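Alpha-glucosidase ([Eubacterium] rectale, PDB 6PNR) hydrolyses alpha-glycosidic bonds as a family 31 glycoside hydrolase, and probably acts as a sulfoquinovosidase on glycosides of sulfoquinovose. Local coordinates at residues 16-19 with 20-23; 409-412 with 413-416; 569-572 with 573-576; 581-584 with 585-588. All coordinates share one frame; numbering follows the deposited sequence.

Contact 1 (16-19 with 20-23); sequences EKRI and LEHS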
# COMPACT_ATOMS: atom_id res chain seq x y z
N GLU A 16 -24.97 -17.13 -27.97
CA GLU A 16 -24.52 -18.44 -27.54
C GLU A 16 -23.40 -18.35 -26.50
O GLU A 16 -22.68 -19.34 -26.28
CB GLU A 16 -24.07 -19.26 -28.75
CG GLU A 16 -25.18 -19.50 -29.76
CD GLU A 16 -24.65 -19.83 -31.15
OE1 GLU A 16 -23.68 -20.62 -31.24
OE2 GLU A 16 -25.19 -19.27 -32.13
N LYS A 17 -23.24 -17.20 -25.86
CA LYS A 17 -22.24 -17.00 -24.82
C LYS A 17 -22.94 -16.93 -23.47
O LYS A 17 -23.83 -16.10 -23.27
CB LYS A 17 -21.43 -15.73 -25.09
CG LYS A 17 -19.95 -15.83 -24.74
CD LYS A 17 -19.11 -15.21 -25.84
CE LYS A 17 -17.62 -15.31 -25.55
NZ LYS A 17 -16.80 -14.85 -26.71
N ARG A 18 -22.54 -17.81 -22.56
CA ARG A 18 -23.10 -17.82 -21.21
C ARG A 18 -22.50 -16.67 -20.41
O ARG A 18 -21.28 -16.59 -20.26
CB ARG A 18 -22.81 -19.17 -20.54
CG ARG A 18 -23.58 -19.42 -19.25
CD ARG A 18 -23.24 -20.77 -18.63
NE ARG A 18 -21.81 -20.94 -18.41
CZ ARG A 18 -21.03 -21.72 -19.16
NH1 ARG A 18 -21.55 -22.39 -20.18
NH2 ARG A 18 -19.73 -21.81 -18.90
N ILE A 19 -23.35 -15.79 -19.89
CA ILE A 19 -22.86 -14.68 -19.07
C ILE A 19 -23.19 -14.83 -17.59
O ILE A 19 -22.52 -14.20 -16.76
CB ILE A 19 -23.36 -13.31 -19.59
CG1 ILE A 19 -24.87 -13.20 -19.46
CG2 ILE A 19 -22.92 -13.08 -21.03
CD1 ILE A 19 -25.36 -11.77 -19.64
N LEU A 20 -24.20 -15.62 -17.23
CA LEU A 20 -24.52 -15.86 -15.82
C LEU A 20 -24.65 -17.35 -15.58
O LEU A 20 -25.18 -18.08 -16.43
CB LEU A 20 -25.82 -15.17 -15.39
CG LEU A 20 -25.85 -13.65 -15.29
CD1 LEU A 20 -27.15 -13.19 -14.66
CD2 LEU A 20 -24.66 -13.12 -14.49
N GLU A 21 -24.20 -17.80 -14.42
CA GLU A 21 -24.38 -19.19 -14.02
C GLU A 21 -24.45 -19.28 -12.51
O GLU A 21 -23.69 -18.60 -11.81
CB GLU A 21 -23.26 -20.09 -14.55
CG GLU A 21 -23.41 -21.55 -14.15
CD GLU A 21 -22.25 -22.41 -14.60
OE1 GLU A 21 -21.41 -21.92 -15.39
OE2 GLU A 21 -22.18 -23.58 -14.17
N HIS A 22 -25.37 -20.10 -12.02
CA HIS A 22 -25.35 -20.54 -10.63
C HIS A 22 -25.52 -22.05 -10.59
O HIS A 22 -26.57 -22.57 -10.97
CB HIS A 22 -26.45 -19.89 -9.78
CG HIS A 22 -26.45 -20.38 -8.37
ND1 HIS A 22 -25.71 -19.77 -7.37
CD2 HIS A 22 -27.04 -21.45 -7.80
CE1 HIS A 22 -25.88 -20.43 -6.24
NE2 HIS A 22 -26.68 -21.46 -6.47
N SER A 23 -24.48 -22.74 -10.12
CA SER A 23 -24.56 -24.14 -9.76
C SER A 23 -23.84 -24.31 -8.44
O SER A 23 -23.23 -23.37 -7.92
CB SER A 23 -23.96 -25.04 -10.84
OG SER A 23 -22.64 -24.64 -11.16
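R18 reaches along the outer strand of a small three-stranded antiparallel sheet and meets E21, three residues on. From R18 CB the side chain sets off with CG anti to the backbone N (chi1 -168°). R18 CG lies beside the backbone at L20, 3.5 Å from L20 O. R18 CD lies 3.9 Å from E21 OE1. The chain bends at chi3 (55°), and this bend puts NE rather than the terminal nitrogens nearest the acid. R18 NE and E21 OE1 are 3.2 Å apart and form a salt bridge. Beyond it, R18 CZ and NH2 lie farther from E21 OE1, at 3.8 and 3.9 Å. Guanidinium and carboxylate planes stand 83° apart, so the pair lacks the flat two-pronged fit of a bidentate bridge. The other carboxylate oxygen, E21 OE2, takes a hydrogen bond from S23 OG at 3.2 Å, on its anti side and out of plane.

The other face of the strand is apolar. I19 and L20 both face L12 of strand 10-14, which makes a classic beta bulge in this hairpin. I19 CG1 and L20 CG are 4.3 Å apart, and both side chains pack on I211. The bulge thus sets two buried aliphatic residues side by side, while the charged pair keeps to the more exposed face. A single-pronged ion pair at such a place probably adds only modest stability.

Contact 2 (409-412 with 413-416); sequences MIEH and NHWP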
# COMPACT_ATOMS: atom_id res chain seq x y z
N MET A 409 -22.56 6.22 4.15
CA MET A 409 -21.95 5.18 3.33
C MET A 409 -22.73 4.94 2.04
O MET A 409 -22.19 4.36 1.09
CB MET A 409 -21.83 3.88 4.13
CG MET A 409 -20.82 3.94 5.29
SD MET A 409 -19.14 4.23 4.73
CE MET A 409 -18.85 2.80 3.68
N ILE A 410 -23.98 5.38 1.99
CA ILE A 410 -24.80 5.28 0.79
C ILE A 410 -24.89 6.62 0.07
O ILE A 410 -24.88 6.66 -1.16
CB ILE A 410 -26.21 4.76 1.16
CG1 ILE A 410 -26.14 3.39 1.84
CG2 ILE A 410 -27.14 4.77 -0.06
CD1 ILE A 410 -25.57 2.29 0.98
N GLU A 411 -24.98 7.73 0.82
CA GLU A 411 -25.14 9.03 0.18
C GLU A 411 -23.84 9.60 -0.37
O GLU A 411 -23.90 10.52 -1.20
CB GLU A 411 -25.76 10.02 1.17
CG GLU A 411 -27.14 9.63 1.66
CD GLU A 411 -28.22 9.91 0.65
OE1 GLU A 411 -27.91 10.05 -0.55
OE2 GLU A 411 -29.40 10.00 1.06
N HIS A 412 -22.68 9.09 0.06
CA HIS A 412 -21.41 9.62 -0.42
C HIS A 412 -21.33 9.58 -1.95
O HIS A 412 -21.06 10.60 -2.59
CB HIS A 412 -20.23 8.86 0.19
CG HIS A 412 -18.91 9.25 -0.40
ND1 HIS A 412 -18.17 10.30 0.08
CD2 HIS A 412 -18.24 8.76 -1.47
CE1 HIS A 412 -17.07 10.43 -0.65
NE2 HIS A 412 -17.09 9.51 -1.60
N ASN A 413 -21.57 8.40 -2.54
CA ASN A 413 -21.53 8.30 -4.00
C ASN A 413 -22.74 8.94 -4.64
O ASN A 413 -22.71 9.22 -5.84
CB ASN A 413 -21.45 6.84 -4.44
CG ASN A 413 -20.09 6.21 -4.18
OD1 ASN A 413 -19.07 6.90 -4.11
ND2 ASN A 413 -20.06 4.89 -4.06
N HIS A 414 -23.80 9.15 -3.87
CA HIS A 414 -25.00 9.79 -4.41
C HIS A 414 -24.80 11.28 -4.60
O HIS A 414 -25.44 11.88 -5.47
CB HIS A 414 -26.18 9.55 -3.47
CG HIS A 414 -27.51 9.88 -4.08
ND1 HIS A 414 -28.64 10.12 -3.33
CD2 HIS A 414 -27.89 10.00 -5.38
CE1 HIS A 414 -29.65 10.38 -4.13
NE2 HIS A 414 -29.23 10.32 -5.38
N TRP A 415 -23.91 11.90 -3.81
CA TRP A 415 -23.82 13.36 -3.79
C TRP A 415 -23.57 13.99 -5.15
O TRP A 415 -24.25 14.98 -5.47
CB TRP A 415 -22.74 13.80 -2.80
CG TRP A 415 -23.16 14.97 -1.99
CD1 TRP A 415 -22.74 16.26 -2.13
CD2 TRP A 415 -24.11 14.97 -0.92
NE1 TRP A 415 -23.37 17.06 -1.20
CE2 TRP A 415 -24.21 16.29 -0.45
CE3 TRP A 415 -24.88 13.97 -0.31
CZ2 TRP A 415 -25.05 16.64 0.61
CZ3 TRP A 415 -25.71 14.32 0.73
CH2 TRP A 415 -25.80 15.65 1.18
N PRO A 416 -22.63 13.50 -5.98
CA PRO A 416 -22.41 14.16 -7.28
C PRO A 416 -23.64 14.24 -8.15
O PRO A 416 -23.79 15.21 -8.89
CB PRO A 416 -21.33 13.28 -7.91
CG PRO A 416 -20.57 12.73 -6.74
CD PRO A 416 -21.65 12.43 -5.74
O HOH W 1 -21.79 6.10 -1.12
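The first turns of helix 408-429, within the TIM-barrel domain of this family 31 enzyme, hold E411 and H414 side by side. Both side chains point the same way. H414 ND1 donates to E411 OE1 at 2.9 Å, with an N-H...O angle of 154°. The oxygen lies in the plane of the imidazole and is approached nearly along its C-O axis. Carboxylate and ring are almost coplanar, 9° apart. E411 is bent at chi2 (-77°), which folds its carboxylate back beside the ring; H414 CB also lies 3.4 Å from E411 OE1. S404 OG holds the other oxygen, E411 OE2, so both arms of the acid are engaged. A leucine in place of H414 would probably leave E411 OE1 without its N-H partner and the carboxylate freer to turn.

The backbone is irregular here. W415 N makes two weak bonds, to E411 O at 3.0 Å and to H412 O at 3.4 Å. N413 N misses the turn before it and donates instead to a water at 2.7 Å, and this water donates to M409 O. H412 and N413 turn to the neighbouring beta domain. H412 CD2 is 3.3 Å from N413 OD1, and both residues bond T135, through H412 NE2 to its O and N413 OD1 to its N. H412 also stacks on W134. The whole is a kinked helical start with an i to i+3 His-carboxylate hydrogen bond and a water bridging the broken turn.

Contact 3 (569-572 with 573-576); sequences GHPV and QRPL
R574 folds back over P571 where the chain leaves helix 538-568 and enters strand 573-574, the edge strand of the antiparallel sheet of the C-terminal domain. G569 begins the exit with positive phi. The arginine sets off with CG anti to its own carbonyl carbon (chi1 -47°), then runs extended to NE. This straight arm crosses the backbone of P571 and brings NE to its carbonyl. R574 NE donates to P571 O at 2.8 Å, with an N-H...O angle of 151°. The donor sits nearly in line with the C=O bond, and the oxygen is tilted a little from the guanidinium plane. R574 CG is 3.0 Å from P571 O; R574 CG and P571 CG are 4.2 Å apart.

H570 covers part of one face of the guanidinium. H570 CB lies 4.0 Å from R574 NH2, offset toward the rim. With H570 CG anti to its carbonyl carbon (chi1 -52°), the ring leads off from R574; ND1 meets E564 OE2 and NE2 meets E222. E564 OE1 makes a salt bridge with R574 NH2, so E564 links the two residues. H579 holds R574 NH1. A methionine in place of R574 would probably leave P571 O without its N-H donor and E564 OE1 without its salt bridge.

V572 packs on F595, and Q573 on A476 and Y593. A water meets H570 O at an unusually short 2.5 Å. At the guanidinium edge, in its plane, the same water accepts from R574 NH2 at 2.9 Å.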
# COMPACT_ATOMS: atom_id res chain seq x y z
N GLY A 569 -26.77 9.25 -28.00
CA GLY A 569 -25.83 8.80 -26.99
C GLY A 569 -24.51 8.31 -27.54
O GLY A 569 -23.69 7.80 -26.76
N HIS A 570 -24.27 8.45 -28.84
CA HIS A 570 -22.94 8.17 -29.39
C HIS A 570 -22.01 9.28 -28.94
O HIS A 570 -22.22 10.44 -29.34
CB HIS A 570 -22.96 8.13 -30.92
CG HIS A 570 -24.01 7.21 -31.48
ND1 HIS A 570 -24.52 7.37 -32.76
CD2 HIS A 570 -24.63 6.13 -30.96
CE1 HIS A 570 -25.42 6.43 -32.99
NE2 HIS A 570 -25.51 5.66 -31.91
N PRO A 571 -20.99 8.99 -28.15
CA PRO A 571 -20.14 10.06 -27.60
C PRO A 571 -19.35 10.76 -28.69
O PRO A 571 -19.07 10.21 -29.75
CB PRO A 571 -19.21 9.32 -26.63
CG PRO A 571 -19.15 7.89 -27.15
CD PRO A 571 -20.52 7.64 -27.77
N VAL A 572 -18.98 12.02 -28.42
CA VAL A 572 -18.16 12.76 -29.37
C VAL A 572 -16.80 12.09 -29.55
O VAL A 572 -16.30 11.95 -30.67
CB VAL A 572 -18.02 14.23 -28.94
CG1 VAL A 572 -17.07 14.96 -29.86
CG2 VAL A 572 -19.39 14.90 -28.92
N GLN A 573 -16.17 11.66 -28.46
CA GLN A 573 -14.88 10.98 -28.49
C GLN A 573 -15.15 9.50 -28.28
O GLN A 573 -15.58 9.10 -27.19
CB GLN A 573 -13.93 11.54 -27.43
CG GLN A 573 -13.62 13.02 -27.62
CD GLN A 573 -12.68 13.59 -26.56
OE1 GLN A 573 -13.08 14.41 -25.74
NE2 GLN A 573 -11.43 13.15 -26.57
N ARG A 574 -14.89 8.69 -29.31
CA ARG A 574 -15.28 7.29 -29.41
C ARG A 574 -14.06 6.38 -29.46
O ARG A 574 -13.04 6.74 -30.05
CB ARG A 574 -16.12 7.05 -30.67
CG ARG A 574 -17.21 8.07 -30.84
CD ARG A 574 -17.95 7.96 -32.15
NE ARG A 574 -18.91 9.06 -32.27
CZ ARG A 574 -19.76 9.23 -33.28
NH1 ARG A 574 -19.79 8.35 -34.28
NH2 ARG A 574 -20.57 10.28 -33.29
N PRO A 575 -14.16 5.19 -28.87
CA PRO A 575 -13.06 4.24 -29.00
C PRO A 575 -13.02 3.67 -30.41
O PRO A 575 -14.03 3.63 -31.11
CB PRO A 575 -13.41 3.16 -27.96
CG PRO A 575 -14.88 3.22 -27.85
CD PRO A 575 -15.27 4.66 -28.07
N LEU A 576 -11.82 3.27 -30.83
CA LEU A 576 -11.68 2.82 -32.21
C LEU A 576 -12.62 1.66 -32.53
O LEU A 576 -13.16 1.59 -33.64
CB LEU A 576 -10.23 2.45 -32.49
CG LEU A 576 -9.33 3.51 -33.11
CD1 LEU A 576 -9.27 4.80 -32.28
CD2 LEU A 576 -7.93 2.95 -33.30
O HOH W 2 -21.28 12.00 -31.11

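Contact 4 (581-584 with 585-588); sequences ESDA and KAYD
Y587 lies back across the loop that joins strands 573-574 and 593-595 of the C-terminal domain. It closes a compact turn that ends in a short 3-10 segment, 585-587. The close side is round the tyrosine. Y587 OH donates to E581 O at 2.7 Å, in the carbonyl plane and on a lone pair. With CG anti to its carbonyl carbon (chi1 -68°), the ring presents its edge to three backbone oxygens: E581 O, D583 O and A584 O. The nearest approach to a ring carbon is D583 O to Y587 CD2, 3.3 Å. F577 stacks on the ring. The E581 carboxylate is held as well, by K177 and by Y217 N.

D583 heads the 3-10 turn. Its OD1 takes weak bonds from K585 N at 3.1 Å and from A586 N at 3.4 Å. A586 N also bonds D583 O weakly, at 3.2 Å, so this one N-H is shared between two oxygens of D583. D583 OD2 is bound by Y615 OH. A586 is buried, and its CB packs on D583 CB. Y587 N bonds A584 O weakly at 3.3 Å.

The other side is loose. A584 and K585 are exposed there. D588 is exposed too, but it is tied to K113 by a salt bridge. K585 runs out extended beyond CG, and its charge does not meet the nearby acid: K585 NZ lies 7.0 Å from D583 OD1.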
# COMPACT_ATOMS: atom_id res chain seq x y z
N GLU A 581 -15.41 -2.85 -35.35
CA GLU A 581 -15.61 -3.86 -34.31
C GLU A 581 -14.83 -5.14 -34.56
O GLU A 581 -14.66 -5.93 -33.62
CB GLU A 581 -17.09 -4.19 -34.15
CG GLU A 581 -17.94 -3.01 -33.81
CD GLU A 581 -19.29 -3.41 -33.30
OE1 GLU A 581 -19.55 -4.63 -33.25
OE2 GLU A 581 -20.10 -2.52 -32.95
N SER A 582 -14.36 -5.37 -35.78
CA SER A 582 -13.60 -6.58 -36.10
C SER A 582 -12.10 -6.39 -35.91
O SER A 582 -11.34 -7.35 -36.09
CB SER A 582 -13.87 -7.02 -37.54
OG SER A 582 -15.26 -7.20 -37.75
N ASP A 583 -11.66 -5.18 -35.57
CA ASP A 583 -10.24 -4.86 -35.47
C ASP A 583 -9.77 -5.22 -34.06
O ASP A 583 -10.17 -4.57 -33.09
CB ASP A 583 -10.00 -3.39 -35.80
CG ASP A 583 -8.53 -3.05 -35.95
OD1 ASP A 583 -7.71 -3.62 -35.21
OD2 ASP A 583 -8.21 -2.21 -36.82
N ALA A 584 -8.94 -6.26 -33.95
CA ALA A 584 -8.53 -6.75 -32.64
C ALA A 584 -7.71 -5.72 -31.88
O ALA A 584 -7.85 -5.58 -30.66
CB ALA A 584 -7.75 -8.05 -32.79
N LYS A 585 -6.84 -4.98 -32.59
CA LYS A 585 -6.02 -3.98 -31.92
C LYS A 585 -6.87 -2.82 -31.40
O LYS A 585 -6.50 -2.19 -30.41
CB LYS A 585 -4.95 -3.45 -32.88
CG LYS A 585 -3.88 -4.47 -33.25
CD LYS A 585 -2.83 -3.86 -34.16
CE LYS A 585 -1.84 -4.91 -34.66
NZ LYS A 585 -0.76 -4.32 -35.51
N ALA A 586 -8.00 -2.54 -32.04
CA ALA A 586 -8.87 -1.45 -31.60
C ALA A 586 -9.34 -1.61 -30.16
O ALA A 586 -9.66 -0.61 -29.51
CB ALA A 586 -10.07 -1.33 -32.53
N TYR A 587 -9.37 -2.83 -29.64
CA TYR A 587 -9.81 -3.03 -28.26
C TYR A 587 -8.72 -2.75 -27.23
O TYR A 587 -9.02 -2.69 -26.04
CB TYR A 587 -10.35 -4.45 -28.09
CG TYR A 587 -11.65 -4.64 -28.85
CD1 TYR A 587 -12.87 -4.40 -28.25
CD2 TYR A 587 -11.63 -5.01 -30.19
CE1 TYR A 587 -14.06 -4.55 -28.97
CE2 TYR A 587 -12.79 -5.16 -30.90
CZ TYR A 587 -14.00 -4.93 -30.30
OH TYR A 587 -15.14 -5.09 -31.06
N ASP A 588 -7.46 -2.57 -27.66
CA ASP A 588 -6.36 -2.35 -26.73
C ASP A 588 -5.86 -0.92 -26.72
O ASP A 588 -4.92 -0.61 -25.98
CB ASP A 588 -5.19 -3.28 -27.06
CG ASP A 588 -5.52 -4.74 -26.85
OD1 ASP A 588 -6.19 -5.06 -25.84
OD2 ASP A 588 -5.11 -5.56 -27.70

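In the fold
Contacts 2 and 3 are buried, contact 4 lies at the surface, and contact 1 is half and half. Contacts 3 and 4 share the C-terminal domain and touch directly, L576 CB packing on A586 CB. Contact 2 sits in the TIM-barrel domain, on the opposite side of the chain's centre from both. Contact 1, in the N-terminal beta part, is about 11 Å or more from the others, nearest atoms. In both buried contacts a charged side chain has several partners; the water of contact 2 bridges backbone, that of contact 3 also meets the arginine. Contact 4 relies on backbone oxygens and one aspartate carboxylate, contact 1 on a one-pronged ion pair beside an apolar bulge.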